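Local structure of protein transport protein SEC7 (Saccharomyces cerevisiae, 4OIY) at residues Ala17-Asn20 against Lys25-Pro28. The protein activates the small GTPase ARF1 at the trans-Golgi network as a guanine nucleotide-exchange factor, here represented by its catalytic Sec7 domain. Residues are numbered along the deposited sequence; the frame is centred on the assembly and turned at random.
Sequences AIFN and KAIP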
# COMPACT_ATOMS: atom_id res chain seq x y z
N ALA A 17 11.62 16.76 7.67
CA ALA A 17 13.02 16.36 7.50
C ALA A 17 13.45 15.38 8.58
O ALA A 17 14.14 14.39 8.29
CB ALA A 17 13.93 17.59 7.49
N ILE A 18 13.03 15.63 9.82
CA ILE A 18 13.34 14.72 10.93
C ILE A 18 12.69 13.36 10.64
O ILE A 18 13.33 12.33 10.81
CB ILE A 18 12.86 15.28 12.29
CG1 ILE A 18 13.63 16.55 12.64
CG2 ILE A 18 13.04 14.24 13.39
CD1 ILE A 18 13.01 17.34 13.77
N PHE A 19 11.45 13.37 10.18
CA PHE A 19 10.75 12.12 9.88
C PHE A 19 11.48 11.32 8.81
O PHE A 19 11.65 10.12 8.93
CB PHE A 19 9.31 12.36 9.43
CG PHE A 19 8.57 11.10 9.06
CD1 PHE A 19 8.62 10.59 7.77
CD2 PHE A 19 7.88 10.40 10.02
CE1 PHE A 19 7.97 9.41 7.45
CE2 PHE A 19 7.22 9.22 9.71
CZ PHE A 19 7.26 8.72 8.43
N ASN A 20 11.87 12.00 7.74
CA ASN A 20 12.50 11.31 6.62
C ASN A 20 13.86 10.74 7.00
O ASN A 20 14.30 9.75 6.40
CB ASN A 20 12.62 12.24 5.41
CG ASN A 20 11.29 12.51 4.73
OD1 ASN A 20 10.35 11.73 4.83
ND2 ASN A 20 11.20 13.63 4.03
N LYS A 25 11.78 9.04 15.56
CA LYS A 25 12.26 10.26 16.22
C LYS A 25 11.34 11.46 15.98
O LYS A 25 11.30 12.38 16.80
CB LYS A 25 13.68 10.58 15.74
CG LYS A 25 14.34 11.79 16.38
CD LYS A 25 15.85 11.78 16.14
CE LYS A 25 16.45 13.17 16.28
NZ LYS A 25 16.24 14.01 15.07
N ALA A 26 10.60 11.46 14.87
CA ALA A 26 9.74 12.58 14.53
C ALA A 26 8.45 12.61 15.34
O ALA A 26 7.87 13.68 15.54
CB ALA A 26 9.42 12.59 13.04
N ILE A 27 7.99 11.44 15.79
CA ILE A 27 6.68 11.36 16.44
C ILE A 27 6.67 12.22 17.71
O ILE A 27 5.84 13.12 17.80
CB ILE A 27 6.24 9.90 16.74
CG1 ILE A 27 6.17 9.07 15.45
CG2 ILE A 27 4.89 9.87 17.45
CD1 ILE A 27 5.27 9.62 14.36
N PRO A 28 7.62 11.98 18.65
CA PRO A 28 7.63 12.82 19.85
C PRO A 28 7.93 14.30 19.59
O PRO A 28 7.57 15.12 20.42
CB PRO A 28 8.76 12.21 20.70
CG PRO A 28 8.94 10.84 20.18
CD PRO A 28 8.67 10.95 18.72
O HOH W 1 15.69 12.28 12.64
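Ala26 puts its methyl straight onto the backbone of the facing helix: CB lies 3.5 Å from Phe19 CA and 3.6 Å from Phe19 CB, near the plane of the phenyl ring at its CD2 edge. With so small a side chain at the interface, the CA atoms of Phe19 and Ala26 come within 4.8 Å of each other. Ile18 adds its CG2 branch beside this methyl, 4.0 Å from Ala26 CB. With CG2 anti to the backbone N (chi1 -65° places CG1 beside that N), the same branch also meets Lys25, whose chain crosses that of Ile18 at about a right angle. Lys25 runs extended to its last torsion, then bends (chi4 -79°), bringing NZ to 3.6 Å from Ile18 CG2. The ammonium group donates to a water 3.0 Å from NZ, and this water in turn donates to Ile18 O, bridging the helices on the more exposed flank. On the buried flank, Phe19 reaches Leu48, Leu54 and Val59, while Ile27 packs on Ile44 and Tyr62. The contact joins helix 11-21 to helix 23-32, which follows it directly in the chain, in the all-helical Sec7 domain, its inner side resting on helices 41-50 and 56-64.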